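Local coordinates for protein alpha-glucosidase ([Eubacterium] rectale, PDB 6PNR) that probably hydrolyses alpha-glycosides of sulfoquinovose, the sulfonated sugar of plant sulfolipids, as a retaining family GH31 glycosidase, at residues M515-M520 with L547-Y551; M553-Y557 with F654-F658. All blocks are in the same frame, centred on the assembly; numbering follows the deposited sequence.

Interaction 1: residues M515-M520 with L547-Y551; sequences MFTPFM and LVDVY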
loop_
_atom_site.group_PDB
_atom_site.type_symbol
_atom_site.label_atom_id
_atom_site.label_comp_id
_atom_site.label_asym_id
_atom_site.label_seq_id
_atom_site.Cartn_x
_atom_site.Cartn_y
_atom_site.Cartn_z
ATOM N N MET A 515 -13.112 -21.238 27.671
ATOM C CA MET A 515 -13.901 -21.600 28.843
ATOM C C MET A 515 -14.163 -20.410 29.754
ATOM O O MET A 515 -15.035 -20.507 30.616
ATOM C CB MET A 515 -13.240 -22.737 29.631
ATOM C CG MET A 515 -11.884 -22.411 30.230
ATOM S SD MET A 515 -11.158 -23.898 30.980
ATOM C CE MET A 515 -9.687 -23.234 31.760
ATOM N N PHE A 516 -13.452 -19.296 29.576
ATOM C CA PHE A 516 -13.768 -18.046 30.263
ATOM C C PHE A 516 -14.473 -17.068 29.330
ATOM O O PHE A 516 -14.153 -15.881 29.311
ATOM C CB PHE A 516 -12.508 -17.412 30.849
ATOM C CG PHE A 516 -11.810 -18.267 31.868
ATOM C CD1 PHE A 516 -12.278 -18.339 33.175
ATOM C CD2 PHE A 516 -10.674 -18.986 31.519
ATOM C CE1 PHE A 516 -11.633 -19.121 34.117
ATOM C CE2 PHE A 516 -10.024 -19.783 32.453
ATOM C CZ PHE A 516 -10.506 -19.849 33.760
ATOM N N THR A 517 -15.410 -17.561 28.510
ATOM C CA THR A 517 -16.266 -16.749 27.652
ATOM C C THR A 517 -17.674 -17.324 27.764
ATOM O O THR A 517 -17.836 -18.410 28.330
ATOM C CB THR A 517 -15.778 -16.754 26.190
ATOM O OG1 THR A 517 -16.037 -18.033 25.597
ATOM C CG2 THR A 517 -14.272 -16.426 26.087
ATOM N N PRO A 518 -18.714 -16.653 27.246
ATOM C CA PRO A 518 -20.084 -17.179 27.420
ATOM C C PRO A 518 -20.402 -18.482 26.689
ATOM O O PRO A 518 -21.393 -19.126 27.062
ATOM C CB PRO A 518 -20.968 -16.040 26.888
ATOM C CG PRO A 518 -20.124 -14.822 26.972
ATOM C CD PRO A 518 -18.722 -15.287 26.692
ATOM N N PHE A 519 -19.618 -18.904 25.686
ATOM C CA PHE A 519 -20.119 -19.865 24.696
ATOM C C PHE A 519 -18.932 -20.594 24.067
ATOM O O PHE A 519 -18.142 -19.965 23.357
ATOM C CB PHE A 519 -20.931 -19.093 23.653
ATOM C CG PHE A 519 -21.753 -19.934 22.699
ATOM C CD1 PHE A 519 -23.010 -20.410 23.057
ATOM C CD2 PHE A 519 -21.313 -20.146 21.390
ATOM C CE1 PHE A 519 -23.786 -21.135 22.151
ATOM C CE2 PHE A 519 -22.078 -20.871 20.483
ATOM C CZ PHE A 519 -23.323 -21.359 20.865
ATOM N N MET A 520 -18.801 -21.902 24.332
ATOM C CA MET A 520 -17.688 -22.726 23.846
ATOM C C MET A 520 -18.095 -23.487 22.582
ATOM O O MET A 520 -18.950 -24.381 22.644
ATOM C CB MET A 520 -17.235 -23.733 24.907
ATOM C CG MET A 520 -16.504 -23.141 26.096
ATOM S SD MET A 520 -15.755 -24.409 27.142
ATOM C CE MET A 520 -14.243 -24.809 26.219
ATOM N N LEU A 547 -11.459 -28.961 30.474
ATOM C CA LEU A 547 -11.730 -27.556 30.179
ATOM C C LEU A 547 -13.229 -27.289 30.102
ATOM O O LEU A 547 -13.717 -26.277 30.618
ATOM C CB LEU A 547 -11.043 -27.140 28.871
ATOM C CG LEU A 547 -9.516 -27.352 28.793
ATOM C CD1 LEU A 547 -8.961 -26.989 27.420
ATOM C CD2 LEU A 547 -8.763 -26.598 29.886
ATOM N N VAL A 548 -13.972 -28.184 29.461
ATOM C CA VAL A 548 -15.408 -27.987 29.339
ATOM C C VAL A 548 -16.079 -28.140 30.701
ATOM O O VAL A 548 -17.017 -27.405 31.030
ATOM C CB VAL A 548 -15.973 -28.962 28.292
ATOM C CG1 VAL A 548 -17.485 -29.000 28.340
ATOM C CG2 VAL A 548 -15.472 -28.567 26.881
ATOM N N ASP A 549 -15.602 -29.083 31.519
ATOM C CA ASP A 549 -16.134 -29.210 32.874
ATOM C C ASP A 549 -15.925 -27.922 33.660
ATOM O O ASP A 549 -16.852 -27.443 34.318
ATOM C CB ASP A 549 -15.492 -30.403 33.589
ATOM C CG ASP A 549 -16.199 -30.762 34.902
ATOM O OD1 ASP A 549 -17.376 -30.393 35.080
ATOM O OD2 ASP A 549 -15.566 -31.421 35.755
ATOM N N VAL A 550 -14.738 -27.316 33.556
ATOM C CA VAL A 550 -14.506 -26.021 34.195
ATOM C C VAL A 550 -15.538 -25.001 33.729
ATOM O O VAL A 550 -16.099 -24.250 34.538
ATOM C CB VAL A 550 -13.068 -25.535 33.932
ATOM C CG1 VAL A 550 -12.910 -24.087 34.364
ATOM C CG2 VAL A 550 -12.072 -26.411 34.672
ATOM N N TYR A 551 -15.806 -24.956 32.420
ATOM C CA TYR A 551 -16.823 -24.043 31.904
ATOM C C TYR A 551 -18.170 -24.277 32.579
ATOM O O TYR A 551 -18.827 -23.320 33.004
ATOM C CB TYR A 551 -16.932 -24.194 30.381
ATOM C CG TYR A 551 -18.129 -23.518 29.741
ATOM C CD1 TYR A 551 -18.130 -22.151 29.476
ATOM C CD2 TYR A 551 -19.242 -24.260 29.367
ATOM C CE1 TYR A 551 -19.219 -21.543 28.864
ATOM C CE2 TYR A 551 -20.325 -23.667 28.763
ATOM C CZ TYR A 551 -20.315 -22.311 28.518
ATOM O OH TYR A 551 -21.407 -21.743 27.911
HETATM O O HOH W 1 -21.110 -23.372 25.350
#
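Y551 reaches from its helix along the loop 515-520. With chi1 near 180° (t), its ring extends far enough for Y551 OH to donate a hydrogen bond to P518 O at 2.8 Å; tyrosine suits the place because its ring packs while its hydroxyl reaches this backbone carbonyl. A water accepts from M520 N at 2.9 Å and donates weakly to Y551 OH at 3.0 Å. M520, in an m,t,p conformation, lays M520 CG over one face of the Y551 ring, 4.1 Å from its centroid, as a CH-pi contact. M520 SD, 4.3 Å from the Y551 ring centroid but oblique, adds a Met-aromatic contact, and chi3 turns M520 CE to V548 CG2 at 4.0 Å. M515 instead extends (p,t,t), so that M515 SD lies 3.8 Å from both L547 CD2 and V550 CG1. Long, unbranched side chains let M520 lie along the ring and M515 reach L547 and V550. The contact fastens the loop between helix 504-514 and strand 521-522 to helix 538-568, beside barrel strand 242-245, whose L242 touches M520 and V548, while F516 packs on strands 593-595 and 599-601.

Interaction 2: residues M553-Y557 with F654-F658; sequences MLAPY and FADIF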
loop_
_atom_site.group_PDB
_atom_site.type_symbol
_atom_site.label_atom_id
_atom_site.label_comp_id
_atom_site.label_asym_id
_atom_site.label_seq_id
_atom_site.Cartn_x
_atom_site.Cartn_y
_atom_site.Cartn_z
ATOM N N MET A 553 -18.665 -25.611 35.539
ATOM C CA MET A 553 -18.552 -25.218 36.942
ATOM C C MET A 553 -18.634 -23.703 37.109
ATOM O O MET A 553 -19.168 -23.215 38.118
ATOM C CB MET A 553 -17.247 -25.767 37.529
ATOM C CG MET A 553 -17.216 -27.284 37.582
ATOM S SD MET A 553 -15.601 -27.918 38.071
ATOM C CE MET A 553 -15.564 -27.423 39.803
ATOM N N LEU A 554 -18.137 -22.946 36.126
ATOM C CA LEU A 554 -18.206 -21.491 36.173
ATOM C C LEU A 554 -19.609 -20.964 35.898
ATOM O O LEU A 554 -19.896 -19.810 36.242
ATOM C CB LEU A 554 -17.235 -20.873 35.152
ATOM C CG LEU A 554 -15.724 -20.957 35.401
ATOM C CD1 LEU A 554 -14.938 -20.669 34.130
ATOM C CD2 LEU A 554 -15.311 -19.979 36.496
ATOM N N ALA A 555 -20.468 -21.772 35.280
ATOM C CA ALA A 555 -21.762 -21.295 34.787
ATOM C C ALA A 555 -22.583 -20.479 35.779
ATOM O O ALA A 555 -23.209 -19.493 35.347
ATOM C CB ALA A 555 -22.599 -22.490 34.303
ATOM N N PRO A 556 -22.678 -20.831 37.066
ATOM C CA PRO A 556 -23.456 -19.977 37.974
ATOM C C PRO A 556 -22.939 -18.555 38.010
ATOM O O PRO A 556 -23.737 -17.622 38.125
ATOM C CB PRO A 556 -23.306 -20.675 39.334
ATOM C CG PRO A 556 -23.045 -22.098 39.003
ATOM C CD PRO A 556 -22.243 -22.081 37.728
ATOM N N TYR A 557 -21.621 -18.363 37.891
ATOM C CA TYR A 557 -21.047 -17.025 37.790
ATOM C C TYR A 557 -21.305 -16.417 36.413
ATOM O O TYR A 557 -21.761 -15.270 36.302
ATOM C CB TYR A 557 -19.541 -17.095 38.091
ATOM C CG TYR A 557 -18.797 -15.790 37.895
ATOM C CD1 TYR A 557 -19.101 -14.667 38.664
ATOM C CD2 TYR A 557 -17.769 -15.683 36.951
ATOM C CE1 TYR A 557 -18.405 -13.460 38.489
ATOM C CE2 TYR A 557 -17.071 -14.482 36.770
ATOM C CZ TYR A 557 -17.396 -13.380 37.532
ATOM O OH TYR A 557 -16.707 -12.199 37.346
ATOM N N PHE A 654 -18.409 -15.365 44.627
ATOM C CA PHE A 654 -18.331 -16.654 43.961
ATOM C C PHE A 654 -17.041 -17.382 44.294
ATOM O O PHE A 654 -16.660 -18.321 43.583
ATOM C CB PHE A 654 -18.490 -16.461 42.450
ATOM C CG PHE A 654 -19.829 -15.893 42.059
ATOM C CD1 PHE A 654 -20.907 -16.730 41.828
ATOM C CD2 PHE A 654 -20.010 -14.526 41.948
ATOM C CE1 PHE A 654 -22.139 -16.218 41.475
ATOM C CE2 PHE A 654 -21.246 -13.996 41.594
ATOM C CZ PHE A 654 -22.311 -14.848 41.358
ATOM N N ALA A 655 -16.362 -16.971 45.370
ATOM C CA ALA A 655 -15.075 -17.570 45.700
ATOM C C ALA A 655 -15.212 -19.051 46.021
ATOM O O ALA A 655 -14.254 -19.806 45.859
ATOM C CB ALA A 655 -14.424 -16.825 46.866
ATOM N N ASP A 656 -16.397 -19.487 46.448
ATOM C CA ASP A 656 -16.602 -20.904 46.735
ATOM C C ASP A 656 -16.558 -21.741 45.457
ATOM O O ASP A 656 -16.018 -22.856 45.455
ATOM C CB ASP A 656 -17.928 -21.099 47.470
ATOM C CG ASP A 656 -19.120 -20.551 46.691
ATOM O OD1 ASP A 656 -18.975 -19.482 46.051
ATOM O OD2 ASP A 656 -20.197 -21.191 46.709
ATOM N N ILE A 657 -17.137 -21.230 44.368
ATOM C CA ILE A 657 -17.057 -21.918 43.082
ATOM C C ILE A 657 -15.609 -22.005 42.622
ATOM O O ILE A 657 -15.132 -23.060 42.188
ATOM C CB ILE A 657 -17.915 -21.193 42.028
ATOM C CG1 ILE A 657 -19.401 -21.306 42.351
ATOM C CG2 ILE A 657 -17.597 -21.724 40.642
ATOM C CD1 ILE A 657 -19.880 -22.716 42.493
ATOM N N PHE A 658 -14.898 -20.879 42.675
ATOM C CA PHE A 658 -13.517 -20.865 42.219
ATOM C C PHE A 658 -12.645 -21.807 43.043
ATOM O O PHE A 658 -11.709 -22.416 42.507
ATOM C CB PHE A 658 -12.987 -19.438 42.262
ATOM C CG PHE A 658 -13.817 -18.462 41.464
ATOM C CD1 PHE A 658 -14.375 -18.835 40.243
ATOM C CD2 PHE A 658 -14.047 -17.178 41.938
ATOM C CE1 PHE A 658 -15.132 -17.941 39.513
ATOM C CE2 PHE A 658 -14.799 -16.280 41.212
ATOM C CZ PHE A 658 -15.345 -16.664 39.998
#
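Two helical segments meet here through large apolar side chains, with F654 and Y557 fitted closely together. F654, at the N-cap position of helix 655-665, projects its ring into the hollow between Y557 and the backbone of P556, where F654 CE1 lies 4.0 Å from P556 O. It offers a face to Y557: the Y557 edge points at it, centroids 5.0 Å apart and planes at 61°, while Y557 CA sits over the F654 ring, 4.3 Å from its centroid. Y557 in turn presents a face to the edge of F658, with centroids 5.5 Å apart and planes at 82°, so the tyrosine is edge to one phenylalanine and face to the other. Flat rings suit such edge-to-face packing. The F658 edge fits between Y557 and L554; near the ring plane, L554 CD2 lies 3.6 Å from F658 CE1. The beta-branched I657 makes a compact bump: I657 CG2 presses against the backbone at M553 O, 3.3 Å away. Tyrosine suits its place because its polar end is satisfied beyond the cluster, by hydrogen bonds of OH with F595 O and D598 N. The arrangement is an aromatic cluster of T-shaped pairs, joining helix 538-568 to the C-terminal helix 655-665 beside strand 599-601, whose M599 touches Y557 and F658.

Interactions 1 and 2 use successive turns of helix 538-568, with centres 12 Å apart, and they touch directly: L554 CD1 lies 3.5 Å from M515 O and 3.6 Å from F516 CE1. L554 is thus shared: its CD1 meets M515 and F516, and its CD2 meets F658. Through this helix the loop 515-520, on the barrel side, is connected to the C-terminal helix 655-665; D549 also forms a salt bridge with K664 of that helix. Neither contact forms the sugar pocket. In interaction 1, the F519 side chain is about 12 Å from the bound aza-sugar inhibitor and stacks edge-to-face with H488.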